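Long-range contacts in phosphonate monoester hydrolase (Ruegeria pomeroyi, PDB 4UPK), which belongs to the sulfatase family of the alkaline phosphatase clan, enzymes built on an alpha/beta core around a mixed central sheet: residues Val160-Arg164 with Phe216-Gln220; Ala209-Thr214 with Thr318-Thr322; Glu276-Phe280 with Phe472-Pro478; Pro477-Phe481 with Arg490-Gly494. All coordinates share one frame; numbering follows the deposited sequence.

How the contacts relate
The four contacts form two pairs on opposite sides of the chain's centre. Contacts 1 and 2 share helix 213-224, contact 2 at its N-terminus and contact 1 one turn on, with centres about 12 Å apart; M163 SD packs 4.1 Å from D213 O. Contacts 3 and 4, centres about 9 Å apart, share P477 and P478; E276 O and N491 ND2, 2.8 Å apart in a probable hydrogen bond, join them again. Between the pairs, centres are about 40 to 44 Å apart. Contact 1 packs the end of a mixed-sheet strand on helix 213-224, and contact 2 joins that helix to helix 303-333. Contact 3 ties the 276-280 loop to the four-stranded sheet, contact 4 that sheet's edge strand to the 490-494 loop.

Contact 1: residues Val160-Arg164 with Phe216-Gln220; sequences VTEMR and FLTDQ
M163 reaches across to F216 and L217 with a twice-bent side chain. Its CB lies 3.9 Å from L217 CD1. With CG turned anti to the backbone N (chi1 -172°), the chain heads for the helix. The bend at chi2 brings SD to the edge of the F216 ring, 5.3 Å from the ring centroid, a Met-aromatic contact, and the bend at chi3 turns CE in toward F216 and L217. This tip wedges between the two residues: CE lies near the plane of the F216 ring, 3.3 Å from CD2, and 3.4 Å from L217 CD1, tighter than usual for two carbons. The fold element here is a sheet-helix junction of the sulfatase alpha/beta core, where the end of strand 158-162 packs against helix 213-224; backbone bonds from T161 and M163 to G129 hold the strand side. W171 of helix 169-177 touches both M163 and F216. One turn further along the helix, Q220 is crossed by T161 at about a right angle, T161 OG1 3.3 Å from Q220 CB and T161 CG2 3.7 Å from Q220 CG. That same Q220 CG sits 3.6 Å above one face of the F216 ring, offset toward the rim.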
loop_
_atom_site.group_PDB
_atom_site.type_symbol
_atom_site.label_atom_id
_atom_site.label_comp_id
_atom_site.label_asym_id
_atom_site.label_seq_id
_atom_site.Cartn_x
_atom_site.Cartn_y
_atom_site.Cartn_z
ATOM N N VAL A 160 14.541 8.240 -20.191
ATOM C CA VAL A 160 14.964 9.399 -20.972
ATOM C C VAL A 160 14.616 9.140 -22.461
ATOM O O VAL A 160 14.005 9.995 -23.104
ATOM C CB VAL A 160 16.459 9.755 -20.754
ATOM C CG1 VAL A 160 16.775 11.125 -21.350
ATOM C CG2 VAL A 160 16.823 9.730 -19.269
ATOM N N THR A 161 14.977 7.944 -22.982
ATOM C CA THR A 161 14.697 7.496 -24.337
ATOM C C THR A 161 14.152 6.084 -24.277
ATOM O O THR A 161 14.824 5.186 -23.754
ATOM C CB THR A 161 15.948 7.563 -25.221
ATOM O OG1 THR A 161 16.467 8.886 -25.200
ATOM C CG2 THR A 161 15.667 7.125 -26.701
ATOM N N GLU A 162 12.942 5.890 -24.847
ATOM C CA GLU A 162 12.285 4.596 -24.973
ATOM C C GLU A 162 12.869 3.920 -26.215
ATOM O O GLU A 162 12.827 4.479 -27.314
ATOM C CB GLU A 162 10.752 4.769 -25.113
ATOM C CG GLU A 162 9.981 3.473 -25.366
ATOM C CD GLU A 162 9.800 3.078 -26.822
ATOM O OE1 GLU A 162 9.266 3.903 -27.597
ATOM O OE2 GLU A 162 10.202 1.950 -27.192
ATOM N N MET A 163 13.378 2.707 -26.045
ATOM C CA MET A 163 13.959 1.950 -27.143
ATOM C C MET A 163 13.850 0.451 -26.879
ATOM O O MET A 163 14.847 -0.241 -26.652
ATOM C CB MET A 163 15.389 2.413 -27.472
ATOM C CG MET A 163 15.975 1.781 -28.739
ATOM S SD MET A 163 16.206 2.893 -30.160
ATOM C CE MET A 163 16.805 4.153 -29.439
ATOM N N ARG A 164 12.605 -0.034 -26.929
ATOM C CA ARG A 164 12.272 -1.440 -26.810
ATOM C C ARG A 164 12.041 -1.931 -28.244
ATOM O O ARG A 164 11.409 -1.227 -29.033
ATOM C CB ARG A 164 10.995 -1.632 -25.968
ATOM C CG ARG A 164 10.952 -0.805 -24.707
ATOM C CD ARG A 164 9.521 -0.597 -24.266
ATOM N NE ARG A 164 9.372 0.691 -23.595
ATOM C CZ ARG A 164 8.268 1.092 -22.983
ATOM N NH1 ARG A 164 7.201 0.303 -22.938
ATOM N NH2 ARG A 164 8.217 2.285 -22.413
ATOM N N PHE A 216 21.259 5.948 -33.319
ATOM C CA PHE A 216 20.183 6.757 -32.755
ATOM C C PHE A 216 20.178 6.743 -31.227
ATOM O O PHE A 216 20.062 7.823 -30.630
ATOM C CB PHE A 216 18.816 6.363 -33.358
ATOM C CG PHE A 216 17.655 7.104 -32.757
ATOM C CD1 PHE A 216 17.311 8.373 -33.213
ATOM C CD2 PHE A 216 16.957 6.573 -31.671
ATOM C CE1 PHE A 216 16.273 9.094 -32.607
ATOM C CE2 PHE A 216 15.927 7.296 -31.064
ATOM C CZ PHE A 216 15.577 8.543 -31.546
ATOM N N LEU A 217 20.304 5.551 -30.596
ATOM C CA LEU A 217 20.309 5.442 -29.120
ATOM C C LEU A 217 21.509 6.157 -28.502
ATOM O O LEU A 217 21.346 6.885 -27.530
ATOM C CB LEU A 217 20.223 3.975 -28.644
ATOM C CG LEU A 217 19.995 3.732 -27.150
ATOM C CD1 LEU A 217 18.697 4.387 -26.628
ATOM C CD2 LEU A 217 19.981 2.289 -26.859
ATOM N N THR A 218 22.689 6.002 -29.120
ATOM C CA THR A 218 23.945 6.659 -28.747
ATOM C C THR A 218 23.780 8.176 -28.870
ATOM O O THR A 218 24.223 8.915 -27.981
ATOM C CB THR A 218 25.110 6.150 -29.618
ATOM O OG1 THR A 218 25.049 4.724 -29.660
ATOM C CG2 THR A 218 26.470 6.608 -29.089
ATOM N N ASP A 219 23.140 8.634 -29.967
ATOM C CA ASP A 219 22.851 10.050 -30.182
ATOM C C ASP A 219 21.936 10.605 -29.083
ATOM O O ASP A 219 22.198 11.693 -28.597
ATOM C CB ASP A 219 22.245 10.287 -31.577
ATOM C CG ASP A 219 23.199 10.119 -32.751
ATOM O OD1 ASP A 219 24.431 10.042 -32.522
ATOM O OD2 ASP A 219 22.717 10.018 -33.878
ATOM N N GLN A 220 20.924 9.840 -28.653
ATOM C CA GLN A 220 19.997 10.219 -27.574
ATOM C C GLN A 220 20.702 10.338 -26.218
ATOM O O GLN A 220 20.434 11.285 -25.476
ATOM C CB GLN A 220 18.769 9.295 -27.517
ATOM C CG GLN A 220 17.838 9.374 -28.747
ATOM C CD GLN A 220 17.727 10.737 -29.381
ATOM O OE1 GLN A 220 18.326 11.016 -30.430
ATOM N NE2 GLN A 220 16.981 11.623 -28.756
#

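Contact 2: residues Ala209-Thr214 with Thr318-Thr322; sequences AEDSDT and TEVDT
The N-terminus of helix 213-224, capped by S212, meets E319 of the long helix 303-333 within the sulfatase alpha/beta fold. The S212 hydroxyl works twice: OG accepts from the backbone N of A215 and donates to E319 OE2 over 2.8 Å, arriving from above the carboxylate plane, 42° out of it. E319 starts out with chi1 near trans (-172°) and stays extended beyond CG, which carries the carboxylate to S212. Three waters complete the grip on the buried carboxylate, each donating a hydrogen bond to it. One joins OE2 to A209 O, weakly on the A209 side. The second lies between E319 OE1 and D213 OD1, two like-charged oxygens 5.1 Å apart, and donates to both, which should soften their repulsion; R241 pairs with the other D213 oxygen and may soften it further. A third water accepts from T214 OG1 over 2.6 Å and donates to E319 OE1 over 2.7 Å. Each carboxylate oxygen thus receives two hydrogen bonds, and the nearby helix N-terminus would probably stabilise its negative charge. P249 and Y252 also touch the E319 side chain. Beside this polar network the helices meet through apolar atoms: T214 CG2 lies 3.8 Å from V320 CA and 4.0 Å from V320 CG2.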
loop_
_atom_site.group_PDB
_atom_site.type_symbol
_atom_site.label_atom_id
_atom_site.label_comp_id
_atom_site.label_asym_id
_atom_site.label_seq_id
_atom_site.Cartn_x
_atom_site.Cartn_y
_atom_site.Cartn_z
ATOM N N ALA A 209 23.785 4.038 -41.892
ATOM C CA ALA A 209 24.450 3.809 -40.605
ATOM C C ALA A 209 24.191 4.924 -39.585
ATOM O O ALA A 209 23.917 4.623 -38.430
ATOM C CB ALA A 209 25.947 3.613 -40.803
ATOM N N GLU A 210 24.224 6.203 -40.017
ATOM C CA GLU A 210 23.977 7.338 -39.132
ATOM C C GLU A 210 22.518 7.420 -38.661
ATOM O O GLU A 210 22.230 8.183 -37.732
ATOM C CB GLU A 210 24.437 8.668 -39.780
ATOM C CG GLU A 210 23.859 8.920 -41.158
ATOM C CD GLU A 210 24.809 8.589 -42.296
ATOM O OE1 GLU A 210 25.071 7.388 -42.543
ATOM O OE2 GLU A 210 25.291 9.544 -42.947
ATOM N N ASP A 211 21.609 6.643 -39.291
ATOM C CA ASP A 211 20.188 6.606 -38.946
ATOM C C ASP A 211 19.746 5.282 -38.284
ATOM O O ASP A 211 18.548 5.055 -38.085
ATOM C CB ASP A 211 19.333 6.934 -40.183
ATOM C CG ASP A 211 19.538 8.348 -40.675
ATOM O OD1 ASP A 211 19.657 9.260 -39.831
ATOM O OD2 ASP A 211 19.555 8.549 -41.894
ATOM N N SER A 212 20.721 4.416 -37.958
ATOM C CA SER A 212 20.483 3.097 -37.370
ATOM C C SER A 212 19.987 3.167 -35.930
ATOM O O SER A 212 20.128 4.193 -35.275
ATOM C CB SER A 212 21.735 2.229 -37.470
ATOM O OG SER A 212 22.609 2.405 -36.363
ATOM N N ASP A 213 19.414 2.064 -35.454
ATOM C CA ASP A 213 18.940 1.887 -34.081
ATOM C C ASP A 213 20.069 2.097 -33.061
ATOM O O ASP A 213 19.865 2.843 -32.101
ATOM C CB ASP A 213 18.244 0.519 -33.913
ATOM C CG ASP A 213 18.917 -0.708 -34.516
ATOM O OD1 ASP A 213 20.021 -0.561 -35.133
ATOM O OD2 ASP A 213 18.356 -1.815 -34.367
ATOM N N THR A 214 21.286 1.510 -33.324
ATOM C CA THR A 214 22.512 1.660 -32.520
ATOM C C THR A 214 22.962 3.116 -32.443
ATOM O O THR A 214 23.214 3.603 -31.342
ATOM C CB THR A 214 23.630 0.741 -33.057
ATOM O OG1 THR A 214 23.167 -0.616 -33.046
ATOM C CG2 THR A 214 24.946 0.873 -32.272
ATOM N N THR A 318 30.403 -4.989 -34.212
ATOM C CA THR A 318 31.399 -3.964 -34.570
ATOM C C THR A 318 30.739 -2.537 -34.553
ATOM O O THR A 318 31.329 -1.615 -34.007
ATOM C CB THR A 318 32.162 -4.377 -35.858
ATOM O OG1 THR A 318 32.985 -5.500 -35.533
ATOM C CG2 THR A 318 33.062 -3.252 -36.437
ATOM N N GLU A 319 29.509 -2.384 -35.088
ATOM C CA GLU A 319 28.808 -1.108 -35.059
ATOM C C GLU A 319 28.464 -0.682 -33.613
ATOM O O GLU A 319 28.585 0.491 -33.287
ATOM C CB GLU A 319 27.576 -1.119 -35.968
ATOM C CG GLU A 319 26.932 0.270 -36.113
ATOM C CD GLU A 319 25.511 0.250 -36.644
ATOM O OE1 GLU A 319 24.869 -0.823 -36.581
ATOM O OE2 GLU A 319 25.044 1.295 -37.149
ATOM N N VAL A 320 28.117 -1.629 -32.733
ATOM C CA VAL A 320 27.870 -1.326 -31.307
ATOM C C VAL A 320 29.174 -0.801 -30.692
ATOM O O VAL A 320 29.166 0.215 -29.988
ATOM C CB VAL A 320 27.289 -2.562 -30.555
ATOM C CG1 VAL A 320 27.502 -2.483 -29.045
ATOM C CG2 VAL A 320 25.818 -2.760 -30.903
ATOM N N ASP A 321 30.291 -1.490 -30.995
ATOM C CA ASP A 321 31.624 -1.106 -30.565
ATOM C C ASP A 321 31.972 0.342 -30.935
ATOM O O ASP A 321 32.406 1.059 -30.053
ATOM C CB ASP A 321 32.681 -2.051 -31.115
ATOM C CG ASP A 321 34.007 -1.833 -30.443
ATOM O OD1 ASP A 321 34.226 -2.429 -29.379
ATOM O OD2 ASP A 321 34.791 -0.988 -30.933
ATOM N N THR A 322 31.807 0.762 -32.215
ATOM C CA THR A 322 32.109 2.133 -32.700
ATOM C C THR A 322 31.344 3.186 -31.895
ATOM O O THR A 322 31.925 4.195 -31.524
ATOM C CB THR A 322 31.801 2.274 -34.211
ATOM O OG1 THR A 322 32.429 1.229 -34.957
ATOM C CG2 THR A 322 32.204 3.634 -34.784
HETATM O O HOH W 1 26.404 3.717 -37.361
HETATM O O HOH W 2 21.839 -1.309 -36.934
HETATM O O HOH W 3 24.677 -2.325 -34.367
#

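Contact 3: residues Glu276-Phe280 with Phe472-Pro478; sequences EHPFF and FAADLPP
An aromatic cluster of H277, F279 and F472 joins the loop leading into helix 280-286 to the hairpin loop between strands 467-472 and 479-482. H277 is its polar member, and both ring nitrogens are used close to the ring plane. NE2 donates to P477 O across a short 2.5 Å, a length to be read with caution, with the donor tilted 27° from the carbonyl plane. On the other side ND1 accepts from F279 N over 3.1 Å, a capping bond ahead of the helix. Together the two bonds would fix the rotation of the imidazole. Its ring runs nearly parallel to that of F472, at 21°, but slid so far that they barely overlap, with centroids 5.1 Å apart. The F279 side chain crosses that of F472 at about a right angle, the ring planes oblique at 48°, with F279 CD2 3.5 Å from F472 CE2 at the edge of the F472 ring. Beyond the cluster W446 stacks on F279, M479 touches all three rings, and R511 of the third subunit donates to F472 O, so the loop also faces a subunit interface. L476 serves two rings: its CB lies 4.1 Å from H277 CE1 at the imidazole edge, and its CD1 sits 3.9 Å above one face of F472, toward the rim.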
loop_
_atom_site.group_PDB
_atom_site.type_symbol
_atom_site.label_atom_id
_atom_site.label_comp_id
_atom_site.label_asym_id
_atom_site.label_seq_id
_atom_site.Cartn_x
_atom_site.Cartn_y
_atom_site.Cartn_z
ATOM N N GLU A 276 21.893 -36.961 -28.163
ATOM C CA GLU A 276 22.571 -36.646 -26.911
ATOM C C GLU A 276 21.592 -36.490 -25.735
ATOM O O GLU A 276 21.880 -36.952 -24.630
ATOM C CB GLU A 276 23.553 -35.465 -27.053
ATOM C CG GLU A 276 24.781 -35.776 -27.907
ATOM C CD GLU A 276 25.555 -37.034 -27.565
ATOM O OE1 GLU A 276 25.873 -37.243 -26.373
ATOM O OE2 GLU A 276 25.868 -37.805 -28.498
ATOM N N HIS A 277 20.394 -35.916 -25.997
ATOM C CA HIS A 277 19.308 -35.792 -25.020
ATOM C C HIS A 277 18.049 -35.340 -25.781
ATOM O O HIS A 277 18.153 -34.471 -26.652
ATOM C CB HIS A 277 19.665 -34.834 -23.847
ATOM C CG HIS A 277 18.726 -34.874 -22.669
ATOM N ND1 HIS A 277 17.455 -34.298 -22.730
ATOM C CD2 HIS A 277 18.922 -35.356 -21.417
ATOM C CE1 HIS A 277 16.912 -34.495 -21.538
ATOM N NE2 HIS A 277 17.762 -35.114 -20.710
ATOM N N PRO A 278 16.862 -35.912 -25.460
ATOM C CA PRO A 278 15.623 -35.528 -26.162
ATOM C C PRO A 278 15.230 -34.047 -26.121
ATOM O O PRO A 278 14.476 -33.624 -26.996
ATOM C CB PRO A 278 14.561 -36.381 -25.470
ATOM C CG PRO A 278 15.297 -37.527 -24.922
ATOM C CD PRO A 278 16.588 -36.969 -24.468
ATOM N N PHE A 279 15.704 -33.282 -25.114
ATOM C CA PHE A 279 15.482 -31.836 -24.908
ATOM C C PHE A 279 15.852 -31.012 -26.163
ATOM O O PHE A 279 15.229 -29.981 -26.428
ATOM C CB PHE A 279 16.331 -31.344 -23.698
ATOM C CG PHE A 279 16.513 -29.838 -23.586
ATOM C CD1 PHE A 279 17.566 -29.196 -24.233
ATOM C CD2 PHE A 279 15.605 -29.061 -22.875
ATOM C CE1 PHE A 279 17.704 -27.806 -24.168
ATOM C CE2 PHE A 279 15.745 -27.671 -22.812
ATOM C CZ PHE A 279 16.798 -27.056 -23.447
ATOM N N PHE A 280 16.907 -31.457 -26.885
ATOM C CA PHE A 280 17.483 -30.830 -28.076
ATOM C C PHE A 280 16.668 -30.950 -29.342
ATOM O O PHE A 280 16.920 -30.213 -30.302
ATOM C CB PHE A 280 18.950 -31.236 -28.268
ATOM C CG PHE A 280 19.825 -30.820 -27.113
ATOM C CD1 PHE A 280 19.998 -29.479 -26.798
ATOM C CD2 PHE A 280 20.459 -31.772 -26.325
ATOM C CE1 PHE A 280 20.776 -29.100 -25.707
ATOM C CE2 PHE A 280 21.274 -31.389 -25.264
ATOM C CZ PHE A 280 21.404 -30.060 -24.944
ATOM N N PHE A 472 16.300 -31.515 -14.746
ATOM C CA PHE A 472 14.927 -31.102 -15.086
ATOM C C PHE A 472 13.941 -31.358 -13.931
ATOM O O PHE A 472 14.041 -32.381 -13.265
ATOM C CB PHE A 472 14.435 -31.904 -16.317
ATOM C CG PHE A 472 15.216 -31.626 -17.574
ATOM C CD1 PHE A 472 16.361 -32.358 -17.879
ATOM C CD2 PHE A 472 14.834 -30.605 -18.434
ATOM C CE1 PHE A 472 17.101 -32.074 -19.018
ATOM C CE2 PHE A 472 15.569 -30.336 -19.588
ATOM C CZ PHE A 472 16.689 -31.077 -19.876
ATOM N N ALA A 473 12.947 -30.448 -13.753
ATOM C CA ALA A 473 11.844 -30.585 -12.792
ATOM C C ALA A 473 10.911 -31.678 -13.339
ATOM O O ALA A 473 10.385 -32.488 -12.579
ATOM C CB ALA A 473 11.088 -29.265 -12.665
ATOM N N ALA A 474 10.735 -31.706 -14.683
ATOM C CA ALA A 474 9.954 -32.702 -15.410
ATOM C C ALA A 474 10.707 -34.053 -15.441
ATOM O O ALA A 474 11.907 -34.116 -15.143
ATOM C CB ALA A 474 9.703 -32.216 -16.823
ATOM N N ASP A 475 10.000 -35.130 -15.791
ATOM C CA ASP A 475 10.564 -36.473 -15.835
ATOM C C ASP A 475 11.476 -36.746 -17.042
ATOM O O ASP A 475 11.263 -37.701 -17.800
ATOM C CB ASP A 475 9.468 -37.529 -15.675
ATOM C CG ASP A 475 9.748 -38.452 -14.512
ATOM O OD1 ASP A 475 10.494 -39.438 -14.709
ATOM O OD2 ASP A 475 9.286 -38.142 -13.376
ATOM N N LEU A 476 12.504 -35.901 -17.202
ATOM C CA LEU A 476 13.532 -35.992 -18.247
ATOM C C LEU A 476 14.861 -36.271 -17.563
ATOM O O LEU A 476 15.138 -35.652 -16.531
ATOM C CB LEU A 476 13.626 -34.689 -19.047
ATOM C CG LEU A 476 12.505 -34.395 -20.032
ATOM C CD1 LEU A 476 12.664 -33.000 -20.601
ATOM C CD2 LEU A 476 12.464 -35.431 -21.177
ATOM N N PRO A 477 15.695 -37.195 -18.084
ATOM C CA PRO A 477 16.957 -37.502 -17.395
ATOM C C PRO A 477 17.985 -36.361 -17.355
ATOM O O PRO A 477 17.962 -35.460 -18.198
ATOM C CB PRO A 477 17.492 -38.734 -18.154
ATOM C CG PRO A 477 16.868 -38.668 -19.490
ATOM C CD PRO A 477 15.509 -38.065 -19.273
ATOM N N PRO A 478 18.931 -36.393 -16.378
ATOM C CA PRO A 478 19.961 -35.348 -16.346
ATOM C C PRO A 478 20.932 -35.404 -17.531
ATOM O O PRO A 478 20.970 -36.391 -18.278
ATOM C CB PRO A 478 20.711 -35.634 -15.038
ATOM C CG PRO A 478 20.461 -37.053 -14.737
ATOM C CD PRO A 478 19.098 -37.360 -15.270
#

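Contact 4: residues Pro477-Phe481 with Arg490-Gly494; sequences PPMLF and RNVAG
A chi1 of 167°, which points CG away from the residue's own N, swings the N491 amide against the edge of strand 479-482, and a small chi2 of 23° sets OD1 between two backbone N-H groups. L480 N gives one bond to OD1 over 3.0 Å. A493 N gives the other over 3.1 Å and closes an Asx turn. The two donors come from opposite faces of the amide plane, neither on a lone pair. Alongside, V492 N donates to L480 O over 2.7 Å, almost straight at 170° and in the carbonyl plane. L480 is thus paired on both its N and its O, the first through a side-chain carbonyl standing in for a backbone one. Strand 479-482 is the outermost of its antiparallel sheet within this chain: M479 and F481 bond to strand 467-472, while L480 turns its polar atoms to the loop. A493 CB packs 3.9 Å from L480 CB, while the carbonyl oxygen R490 O lies at the edge of the F481 ring, 3.4 Å from F481 CD1. The amide nitrogen is held too: ND2 bonds to E276 O and to a water that donates to P478 O over 2.7 Å. With both ends of the amide engaged, its flip state is well defined, and one asparagine joins the edge strand, the Asx turn that A493 N closes and the 276-280 loop.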
loop_
_atom_site.group_PDB
_atom_site.type_symbol
_atom_site.label_atom_id
_atom_site.label_comp_id
_atom_site.label_asym_id
_atom_site.label_seq_id
_atom_site.Cartn_x
_atom_site.Cartn_y
_atom_site.Cartn_z
ATOM N N PRO A 477 15.695 -37.195 -18.084
ATOM C CA PRO A 477 16.957 -37.502 -17.395
ATOM C C PRO A 477 17.985 -36.361 -17.355
ATOM O O PRO A 477 17.962 -35.460 -18.198
ATOM C CB PRO A 477 17.492 -38.734 -18.154
ATOM C CG PRO A 477 16.868 -38.668 -19.490
ATOM C CD PRO A 477 15.509 -38.065 -19.273
ATOM N N PRO A 478 18.931 -36.393 -16.378
ATOM C CA PRO A 478 19.961 -35.348 -16.346
ATOM C C PRO A 478 20.932 -35.404 -17.531
ATOM O O PRO A 478 20.970 -36.391 -18.278
ATOM C CB PRO A 478 20.711 -35.634 -15.038
ATOM C CG PRO A 478 20.461 -37.053 -14.737
ATOM C CD PRO A 478 19.098 -37.360 -15.270
ATOM N N MET A 479 21.711 -34.331 -17.697
ATOM C CA MET A 479 22.786 -34.271 -18.665
ATOM C C MET A 479 24.065 -34.115 -17.867
ATOM O O MET A 479 24.070 -33.478 -16.819
ATOM C CB MET A 479 22.651 -33.093 -19.666
ATOM C CG MET A 479 21.307 -32.986 -20.322
ATOM S SD MET A 479 21.359 -31.859 -21.706
ATOM C CE MET A 479 19.648 -31.460 -21.901
ATOM N N LEU A 480 25.132 -34.703 -18.341
ATOM C CA LEU A 480 26.432 -34.568 -17.705
ATOM C C LEU A 480 27.512 -34.419 -18.771
ATOM O O LEU A 480 27.653 -35.289 -19.609
ATOM C CB LEU A 480 26.723 -35.707 -16.740
ATOM C CG LEU A 480 27.990 -35.533 -15.884
ATOM C CD1 LEU A 480 27.818 -34.429 -14.868
ATOM C CD2 LEU A 480 28.376 -36.852 -15.229
ATOM N N PHE A 481 28.234 -33.278 -18.749
ATOM C CA PHE A 481 29.298 -32.962 -19.689
ATOM C C PHE A 481 30.626 -32.864 -18.949
ATOM O O PHE A 481 30.767 -32.059 -18.043
ATOM C CB PHE A 481 28.976 -31.668 -20.483
ATOM C CG PHE A 481 27.579 -31.636 -21.074
ATOM C CD1 PHE A 481 27.200 -32.545 -22.059
ATOM C CD2 PHE A 481 26.655 -30.683 -20.667
ATOM C CE1 PHE A 481 25.909 -32.526 -22.599
ATOM C CE2 PHE A 481 25.369 -30.649 -21.224
ATOM C CZ PHE A 481 25.006 -31.568 -22.190
ATOM N N ARG A 490 29.241 -34.534 -25.741
ATOM C CA ARG A 490 28.762 -35.839 -25.320
ATOM C C ARG A 490 28.104 -35.786 -23.949
ATOM O O ARG A 490 28.755 -35.449 -22.957
ATOM C CB ARG A 490 29.889 -36.908 -25.372
ATOM C CG ARG A 490 29.378 -38.347 -25.175
ATOM C CD ARG A 490 30.467 -39.405 -25.145
ATOM N NE ARG A 490 31.570 -39.090 -24.229
ATOM C CZ ARG A 490 32.730 -39.739 -24.177
ATOM N NH1 ARG A 490 32.970 -40.752 -25.002
ATOM N NH2 ARG A 490 33.671 -39.361 -23.319
ATOM N N ASN A 491 26.813 -36.157 -23.893
ATOM C CA ASN A 491 26.102 -36.287 -22.626
ATOM C C ASN A 491 26.504 -37.667 -22.053
ATOM O O ASN A 491 26.155 -38.707 -22.629
ATOM C CB ASN A 491 24.571 -36.142 -22.807
ATOM C CG ASN A 491 23.744 -36.568 -21.622
ATOM O OD1 ASN A 491 24.222 -36.605 -20.486
ATOM N ND2 ASN A 491 22.476 -36.889 -21.857
ATOM N N VAL A 492 27.255 -37.661 -20.933
ATOM C CA VAL A 492 27.758 -38.873 -20.285
ATOM C C VAL A 492 26.972 -39.310 -19.030
ATOM O O VAL A 492 27.449 -40.178 -18.302
ATOM C CB VAL A 492 29.301 -38.834 -20.061
ATOM C CG1 VAL A 492 30.054 -38.755 -21.385
ATOM C CG2 VAL A 492 29.721 -37.695 -19.136
ATOM N N ALA A 493 25.767 -38.736 -18.789
ATOM C CA ALA A 493 24.939 -39.054 -17.615
ATOM C C ALA A 493 24.496 -40.527 -17.494
ATOM O O ALA A 493 24.263 -41.001 -16.382
ATOM C CB ALA A 493 23.740 -38.111 -17.526
ATOM N N GLY A 494 24.369 -41.229 -18.616
ATOM C CA GLY A 494 23.975 -42.640 -18.620
ATOM C C GLY A 494 25.130 -43.620 -18.444
ATOM O O GLY A 494 24.907 -44.821 -18.286
HETATM O O HOH W 4 20.635 -38.416 -19.967
#